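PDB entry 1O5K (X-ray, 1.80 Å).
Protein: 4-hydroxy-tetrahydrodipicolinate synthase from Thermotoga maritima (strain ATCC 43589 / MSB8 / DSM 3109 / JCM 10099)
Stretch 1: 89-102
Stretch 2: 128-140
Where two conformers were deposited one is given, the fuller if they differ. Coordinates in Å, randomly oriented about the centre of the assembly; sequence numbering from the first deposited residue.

Stretch 1 89-102: GTNSTEKTLKLVKQ
Stretch 2 128-140: QHYKYISERTDLG

Two helices running in roughly the same direction pack through a small apolar seam, with a buried histidine–threonine hydrogen bond near the start of helix 93-102. This helix continues past Gln 102, and Ser 92 caps it: Lys 95 N donates to Ser 92 OG (3.2 Å). The second helix enters from before Gln 128; a type I turn spans Ser 134 to Thr 137. The axes cross at -38° and approach to 9.7 Å. CA atoms pair Thr 93 with His 129 (5.7 Å), Leu 97 with Ile 133 (5.7 Å) and Lys 101 with Thr 137 (6.8 Å). Buried area is 546 Å², both sides summed.

His 129 (chi1 t, chi2 78°) brings ND1 to 2.7 Å from Thr 93 OG1 (chi1 m), a hydrogen bond at the ring edge. Threonine suits this place: its methyl CG2 also lies 3.5 Å from Tyr 132 CD2. His 129 NE2 lies 2.8 Å from a water that donates to Thr 90 O (2.8 Å), so both ring nitrogens are satisfied. Thr 96 (m) donates OG1 to Ser 92 O (2.8 Å), and its CG2 lies 3.5 Å from Ile 133 CD1.

Ile 133 (m, t) fills the middle. Its CG2 meets Val 100 (t) CG2 (4.1 Å) and Leu 97 CD1 (4.4 Å). Leu 97 (t, p) also sets CD2 against Tyr 132 (t, chi2 84°) CE2 (3.6 Å) and the aliphatic Arg 136 (m, t, t) CD (3.5 Å). Arg 136 NH1 donates to Tyr 132 O (3.1 Å). Val 100 CG1 reaches Thr 137 OG1 (3.9 Å).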

ATOM      1  N   GLY A  89      13.813  24.053   4.508  1.00 27.93           N
ATOM      2  CA  GLY A  89      13.958  22.805   5.265  1.00 31.24           C
ATOM      3  C   GLY A  89      14.956  21.874   4.595  1.00 28.98           C
ATOM      4  O   GLY A  89      14.959  21.737   3.370  1.00 28.72           O
ATOM      5  N   THR A  90      15.808  21.239   5.383  1.00 27.66           N
ATOM      6  CA  THR A  90      16.626  20.127   4.891  1.00 25.46           C
ATOM      7  C   THR A  90      16.533  18.981   5.900  1.00 24.49           C
ATOM      8  O   THR A  90      15.779  19.030   6.858  1.00 25.35           O
ATOM      9  CB  THR A  90      18.115  20.515   4.632  1.00 28.34           C
ATOM     10  OG1 THR A  90      18.881  20.598   5.877  1.00 25.33           O
ATOM     11  CG2 THR A  90      18.240  21.892   4.017  1.00 37.87           C
ATOM     12  N   ASN A  91      17.318  17.957   5.687  1.00 24.31           N
ATOM     13  CA  ASN A  91      17.277  16.805   6.619  1.00 23.57           C
ATOM     14  C   ASN A  91      18.323  16.856   7.713  1.00 23.41           C
ATOM     15  O   ASN A  91      18.459  15.875   8.496  1.00 22.83           O
ATOM     16  CB  ASN A  91      17.258  15.499   5.822  1.00 22.49           C
ATOM     17  CG  ASN A  91      18.492  15.270   5.011  1.00 24.53           C
ATOM     18  OD1 ASN A  91      19.366  16.148   4.891  1.00 24.73           O
ATOM     19  ND2 ASN A  91      18.563  14.068   4.365  1.00 26.66           N
ATOM     20  N   SER A  92      19.014  17.988   7.826  1.00 22.90           N
ATOM     21  CA  SER A  92      19.877  18.280   8.974  1.00 23.61           C
ATOM     22  C   SER A  92      19.283  19.458   9.756  1.00 25.28           C
ATOM     23  O   SER A  92      19.015  20.490   9.196  1.00 23.61           O
ATOM     24  CB  SER A  92      21.261  18.636   8.513  1.00 23.97           C
ATOM     25  OG  SER A  92      21.927  19.358   9.523  1.00 22.87           O
ATOM     26  N   THR A  93      19.143  19.300  11.070  1.00 22.84           N
ATOM     27  CA  THR A  93      18.547  20.364  11.884  1.00 22.81           C
ATOM     28  C   THR A  93      19.462  21.621  11.859  1.00 22.97           C
ATOM     29  O   THR A  93      18.990  22.779  11.758  1.00 24.68           O
ATOM     30  CB  THR A  93      18.319  19.822  13.309  1.00 22.30           C
ATOM     31  OG1 THR A  93      17.427  18.680  13.218  1.00 24.66           O
ATOM     32  CG2 THR A  93      17.608  20.893  14.198  1.00 23.69           C
ATOM     33  N   GLU A  94      20.774  21.388  11.914  1.00 25.67           N
ATOM     34  CA  GLU A  94      21.743  22.477  11.935  1.00 28.26           C
ATOM     35  C   GLU A  94      21.692  23.252  10.639  1.00 26.43           C
ATOM     36  O   GLU A  94      21.667  24.475  10.627  1.00 25.88           O
ATOM     37  CB  GLU A  94      23.161  21.924  12.152  1.00 27.39           C
ATOM     38  CG  GLU A  94      24.222  22.968  12.358  1.00 32.86           C
ATOM     39  CD  GLU A  94      25.555  22.336  12.757  1.00 39.25           C
ATOM     40  OE1 GLU A  94      26.567  22.575  12.049  1.00 42.28           O
ATOM     41  OE2 GLU A  94      25.571  21.594  13.772  1.00 52.02           O
ATOM     42  N   LYS A  95      21.679  22.533   9.541  1.00 21.77           N
ATOM     43  CA  LYS A  95      21.703  23.181   8.223  1.00 26.47           C
ATOM     44  C   LYS A  95      20.384  23.867   7.943  1.00 25.35           C
ATOM     45  O   LYS A  95      20.366  24.923   7.340  1.00 25.89           O
ATOM     46  CB  LYS A  95      21.950  22.178   7.098  1.00 27.73           C
ATOM     47  CG  LYS A  95      21.996  22.812   5.680  1.00 29.99           C
ATOM     48  CD  LYS A  95      23.093  23.847   5.544  1.00 40.30           C
ATOM     49  CE  LYS A  95      22.893  24.732   4.291  1.00 46.55           C
ATOM     50  NZ  LYS A  95      24.052  25.664   4.049  1.00 48.35           N
ATOM     51  N   THR A  96      19.294  23.299   8.437  1.00 25.84           N
ATOM     52  CA  THR A  96      17.979  23.922   8.306  1.00 23.97           C
ATOM     53  C   THR A  96      17.957  25.274   9.005  1.00 24.52           C
ATOM     54  O   THR A  96      17.501  26.266   8.453  1.00 23.73           O
ATOM     55  CB  THR A  96      16.887  23.000   8.864  1.00 26.11           C
ATOM     56  OG1 THR A  96      16.762  21.802   8.074  1.00 24.25           O
ATOM     57  CG2 THR A  96      15.538  23.667   8.738  1.00 24.02           C
ATOM     58  N   LEU A  97      18.477  25.346  10.221  1.00 21.97           N
ATOM     59  CA  LEU A  97      18.532  26.615  10.914  1.00 24.63           C
ATOM     60  C   LEU A  97      19.318  27.648  10.107  1.00 27.15           C
ATOM     61  O   LEU A  97      18.918  28.796  10.005  1.00 26.57           O
ATOM     62  CB  LEU A  97      19.082  26.435  12.323  1.00 26.29           C
ATOM     63  CG  LEU A  97      19.180  27.756  13.117  1.00 26.05           C
ATOM     64  CD1 LEU A  97      17.816  28.494  13.180  1.00 26.74           C
ATOM     65  CD2 LEU A  97      19.735  27.467  14.454  1.00 30.49           C
ATOM     66  N   LYS A  98      20.445  27.248   9.526  1.00 25.72           N
ATOM     67  CA  LYS A  98      21.239  28.140   8.742  1.00 26.64           C
ATOM     68  C   LYS A  98      20.411  28.719   7.603  1.00 27.20           C
ATOM     69  O   LYS A  98      20.433  29.917   7.352  1.00 26.45           O
ATOM     70  CB  LYS A  98      22.463  27.408   8.189  1.00 28.23           C
ATOM     71  CG  LYS A  98      23.451  28.291   7.418  1.00 36.75           C
ATOM     72  CD  LYS A  98      23.989  27.537   6.196  1.00 48.64           C
ATOM     73  CE  LYS A  98      25.109  28.271   5.493  1.00 52.51           C
ATOM     74  NZ  LYS A  98      26.273  28.486   6.393  1.00 53.13           N
ATOM     75  N   LEU A  99      19.660  27.880   6.918  1.00 24.15           N
ATOM     76  CA  LEU A  99      18.816  28.393   5.836  1.00 23.73           C
ATOM     77  C   LEU A  99      17.697  29.296   6.302  1.00 26.42           C
ATOM     78  O   LEU A  99      17.331  30.282   5.643  1.00 26.88           O
ATOM     79  CB  LEU A  99      18.212  27.253   5.076  1.00 25.83           C
ATOM     80  CG  LEU A  99      19.166  26.423   4.203  1.00 29.57           C
ATOM     81  CD1 LEU A  99      18.372  25.420   3.437  1.00 30.75           C
ATOM     82  CD2 LEU A  99      19.940  27.256   3.246  1.00 33.07           C
ATOM     83  N   VAL A 100      17.150  28.960   7.450  1.00 24.35           N
ATOM     84  CA  VAL A 100      16.088  29.776   8.061  1.00 25.61           C
ATOM     85  C   VAL A 100      16.638  31.154   8.416  1.00 25.39           C
ATOM     86  O   VAL A 100      16.059  32.180   8.064  1.00 25.02           O
ATOM     87  CB  VAL A 100      15.503  29.046   9.267  1.00 24.99           C
ATOM     88  CG1 VAL A 100      14.634  29.967  10.109  1.00 24.75           C
ATOM     89  CG2 VAL A 100      14.743  27.850   8.818  1.00 24.83           C
ATOM     90  N   LYS A 101      17.806  31.194   9.048  1.00 24.57           N
ATOM     91  CA  LYS A 101      18.438  32.481   9.412  1.00 26.89           C
ATOM     92  C   LYS A 101      18.838  33.332   8.171  1.00 27.79           C
ATOM     93  O   LYS A 101      18.703  34.570   8.171  1.00 25.72           O
ATOM     94  CB  LYS A 101      19.610  32.221  10.361  1.00 24.74           C
ATOM     95  CG  LYS A 101      19.189  31.757  11.748  1.00 31.36           C
ATOM     96  N   GLN A 102      19.241  32.671   7.092  1.00 27.86           N
ATOM     97  CA  GLN A 102      19.441  33.341   5.805  1.00 29.34           C
ATOM     98  C   GLN A 102      18.159  33.986   5.272  1.00 27.27           C
ATOM     99  O   GLN A 102      18.175  35.174   4.897  1.00 27.01           O
ATOM    100  CB  GLN A 102      20.054  32.379   4.782  1.00 29.61           C
ATOM    101  CG  GLN A 102      21.547  32.061   5.173  1.00 34.90           C
ATOM    102  CD  GLN A 102      22.302  31.112   4.201  1.00 39.77           C
ATOM    103  OE1 GLN A 102      23.536  31.153   4.129  1.00 51.54           O
ATOM    104  NE2 GLN A 102      21.566  30.260   3.489  1.00 38.52           N
ATOM    105  N   GLN A 128      11.688  17.667  18.102  1.00 22.37           N
ATOM    106  CA  GLN A 128      12.949  18.302  18.485  1.00 22.13           C
ATOM    107  C   GLN A 128      13.548  19.188  17.385  1.00 23.15           C
ATOM    108  O   GLN A 128      14.132  20.230  17.697  1.00 21.52           O
ATOM    109  CB  GLN A 128      13.957  17.265  19.022  1.00 20.16           C
ATOM    110  CG  GLN A 128      13.562  16.678  20.353  0.65 22.24           C
ATOM    111  CD  GLN A 128      13.622  17.675  21.483  0.65 28.54           C
ATOM    112  OE1 GLN A 128      14.299  18.694  21.379  0.65 31.79           O
ATOM    113  NE2 GLN A 128      12.926  17.380  22.575  0.65 35.82           N
ATOM    114  N   HIS A 129      13.422  18.746  16.120  1.00 21.54           N
ATOM    115  CA  HIS A 129      13.867  19.495  14.940  1.00 20.83           C
ATOM    116  C   HIS A 129      13.187  20.867  14.879  1.00 22.00           C
ATOM    117  O   HIS A 129      13.859  21.877  14.831  1.00 20.96           O
ATOM    118  CB  HIS A 129      13.580  18.660  13.686  1.00 23.29           C
ATOM    119  CG  HIS A 129      13.883  19.325  12.387  1.00 22.69           C
ATOM    120  ND1 HIS A 129      15.162  19.446  11.874  1.00 23.16           N
ATOM    121  CD2 HIS A 129      13.045  19.802  11.439  1.00 23.86           C
ATOM    122  CE1 HIS A 129      15.088  19.995  10.667  1.00 26.54           C
ATOM    123  NE2 HIS A 129      13.815  20.229  10.385  1.00 23.72           N
ATOM    124  N   TYR A 130      11.850  20.878  14.918  1.00 22.01           N
ATOM    125  CA  TYR A 130      11.084  22.136  14.843  1.00 20.60           C
ATOM    126  C   TYR A 130      11.296  22.980  16.100  1.00 23.95           C
ATOM    127  O   TYR A 130      11.362  24.208  16.011  1.00 22.89           O
ATOM    128  CB  TYR A 130       9.619  21.831  14.599  1.00 20.39           C
ATOM    129  CG  TYR A 130       9.375  21.355  13.181  1.00 19.83           C
ATOM    130  CD1 TYR A 130       9.489  22.249  12.101  1.00 21.66           C
ATOM    131  CD2 TYR A 130       9.084  20.021  12.890  1.00 20.46           C
ATOM    132  CE1 TYR A 130       9.370  21.781  10.807  1.00 21.13           C
ATOM    133  CE2 TYR A 130       8.912  19.593  11.601  1.00 25.41           C
ATOM    134  CZ  TYR A 130       9.059  20.484  10.564  1.00 21.12           C
ATOM    135  OH  TYR A 130       8.898  20.032   9.251  1.00 25.76           O
ATOM    136  N   LYS A 131      11.439  22.332  17.257  1.00 22.09           N
ATOM    137  CA  LYS A 131      11.701  23.076  18.493  1.00 22.67           C
ATOM    138  C   LYS A 131      13.029  23.839  18.421  1.00 21.02           C
ATOM    139  O   LYS A 131      13.139  25.034  18.779  1.00 24.15           O
ATOM    140  CB  LYS A 131      11.738  22.142  19.693  1.00 22.37           C
ATOM    141  CG  LYS A 131      11.912  22.921  20.996  1.00 27.88           C
ATOM    142  CD  LYS A 131      11.351  22.206  22.193  0.65 29.74           C
ATOM    143  CE  LYS A 131      12.425  21.512  23.007  0.65 43.75           C
ATOM    144  NZ  LYS A 131      12.805  20.244  22.367  0.65 37.86           N
ATOM    145  N   TYR A 132      14.060  23.123  18.021  1.00 20.64           N
ATOM    146  CA  TYR A 132      15.391  23.698  17.878  1.00 21.51           C
ATOM    147  C   TYR A 132      15.343  24.932  17.006  1.00 21.29           C
ATOM    148  O   TYR A 132      15.883  25.981  17.359  1.00 22.44           O
ATOM    149  CB  TYR A 132      16.370  22.704  17.278  1.00 23.49           C
ATOM    150  CG  TYR A 132      17.812  23.186  17.226  1.00 27.84           C
ATOM    151  CD1 TYR A 132      18.649  23.059  18.332  1.00 36.36           C
ATOM    152  CD2 TYR A 132      18.339  23.751  16.072  1.00 29.68           C
ATOM    153  CE1 TYR A 132      19.986  23.491  18.287  1.00 32.19           C
ATOM    154  CE2 TYR A 132      19.654  24.201  16.028  1.00 30.63           C
ATOM    155  CZ  TYR A 132      20.467  24.050  17.132  1.00 34.30           C
ATOM    156  OH  TYR A 132      21.767  24.475  17.088  1.00 42.54           O
ATOM    157  N   ILE A 133      14.687  24.812  15.861  1.00 22.19           N
ATOM    158  CA  ILE A 133      14.596  25.929  14.925  1.00 22.69           C
ATOM    159  C   ILE A 133      13.753  27.097  15.465  1.00 24.98           C
ATOM    160  O   ILE A 133      14.171  28.263  15.454  1.00 27.47           O
ATOM    161  CB  ILE A 133      14.055  25.431  13.587  1.00 26.74           C
ATOM    162  CG1 ILE A 133      14.974  24.323  13.021  1.00 27.47           C
ATOM    163  CG2 ILE A 133      13.946  26.557  12.635  1.00 28.64           C
ATOM    164  CD1 ILE A 133      14.322  23.426  11.961  1.00 31.10           C
ATOM    165  N   SER A 134      12.593  26.744  15.991  1.00 22.58           N
ATOM    166  CA  SER A 134      11.637  27.701  16.569  1.00 24.79           C
ATOM    167  C   SER A 134      12.300  28.559  17.647  1.00 25.35           C
ATOM    168  O   SER A 134      12.048  29.752  17.721  1.00 24.49           O
ATOM    169  CB  SER A 134      10.413  26.924  17.103  1.00 23.85           C
ATOM    170  OG  SER A 134       9.589  27.690  17.972  1.00 38.51           O
ATOM    171  N   GLU A 135      13.123  27.946  18.492  1.00 24.82           N
ATOM    172  CA  GLU A 135      13.734  28.652  19.642  1.00 26.93           C
ATOM    173  C   GLU A 135      14.822  29.609  19.177  1.00 25.53           C
ATOM    174  O   GLU A 135      15.338  30.384  19.969  1.00 28.41           O
ATOM    175  CB  GLU A 135      14.311  27.660  20.659  1.00 25.77           C
ATOM    176  CG  GLU A 135      13.267  26.750  21.282  1.00 26.88           C
ATOM    177  CD  GLU A 135      13.863  25.696  22.237  1.00 31.16           C
ATOM    178  OE1 GLU A 135      15.047  25.251  22.037  1.00 31.26           O
ATOM    179  OE2 GLU A 135      13.112  25.275  23.150  1.00 39.02           O
ATOM    180  N   ARG A 136      15.166  29.566  17.892  1.00 26.32           N
ATOM    181  CA  ARG A 136      16.310  30.284  17.368  1.00 28.13           C
ATOM    182  C   ARG A 136      16.016  31.240  16.217  1.00 28.36           C
ATOM    183  O   ARG A 136      16.929  31.741  15.601  1.00 29.16           O
ATOM    184  CB  ARG A 136      17.386  29.276  16.971  1.00 24.45           C
ATOM    185  CG  ARG A 136      18.082  28.705  18.159  1.00 24.64           C
ATOM    186  CD  ARG A 136      18.941  27.435  17.889  1.00 28.88           C
ATOM    187  NE  ARG A 136      19.498  26.924  19.152  1.00 31.02           N
ATOM    188  CZ  ARG A 136      18.837  26.206  20.070  1.00 30.57           C
ATOM    189  NH1 ARG A 136      17.554  25.880  19.925  1.00 29.94           N
ATOM    190  NH2 ARG A 136      19.467  25.806  21.158  1.00 35.48           N
ATOM    191  N   THR A 137      14.749  31.513  15.947  1.00 29.22           N
ATOM    192  CA  THR A 137      14.379  32.467  14.910  1.00 28.21           C
ATOM    193  C   THR A 137      13.171  33.216  15.389  1.00 28.45           C
ATOM    194  O   THR A 137      12.376  32.689  16.193  1.00 30.42           O
ATOM    195  CB  THR A 137      14.105  31.786  13.528  1.00 31.33           C
ATOM    196  OG1 THR A 137      13.615  32.754  12.588  1.00 34.07           O
ATOM    197  CG2 THR A 137      12.984  30.745  13.576  1.00 30.20           C
ATOM    198  N   ASP A 138      13.036  34.446  14.922  1.00 24.63           N
ATOM    199  CA  ASP A 138      11.808  35.214  15.120  1.00 26.37           C
ATOM    200  C   ASP A 138      10.756  35.044  14.030  1.00 30.31           C
ATOM    201  O   ASP A 138       9.617  35.527  14.179  1.00 30.79           O
ATOM    202  CB  ASP A 138      12.157  36.685  15.245  1.00 27.06           C
ATOM    203  CG  ASP A 138      12.754  37.010  16.586  1.00 39.96           C
ATOM    204  OD1 ASP A 138      12.338  36.338  17.568  1.00 44.00           O
ATOM    205  OD2 ASP A 138      13.632  37.907  16.771  1.00 43.01           O
ATOM    206  N   LEU A 139      11.127  34.374  12.949  1.00 29.23           N
ATOM    207  CA  LEU A 139      10.219  34.165  11.820  1.00 29.86           C
ATOM    208  C   LEU A 139       9.130  33.151  12.117  1.00 27.02           C
ATOM    209  O   LEU A 139       9.328  32.219  12.899  1.00 26.33           O
ATOM    210  CB  LEU A 139      10.966  33.642  10.607  1.00 29.45           C
ATOM    211  CG  LEU A 139      11.690  34.574   9.659  1.00 35.84           C
ATOM    212  CD1 LEU A 139      12.200  33.757   8.483  1.00 32.74           C
ATOM    213  CD2 LEU A 139      10.793  35.746   9.216  1.00 40.37           C
ATOM    214  N   GLY A 140       7.995  33.333  11.456  1.00 25.24           N
ATOM    215  CA  GLY A 140       6.939  32.337  11.412  1.00 25.44           C
ATOM    216  C   GLY A 140       7.356  31.129  10.565  1.00 25.81           C
ATOM    217  O   GLY A 140       7.910  31.282   9.469  1.00 27.19           O
TER
HETATM  218  O   HOH W   1      13.689  20.690   7.643  1.00 15.38           O
HETATM  219  O   HOH W   2      23.250  22.007  15.676  1.00 56.19           O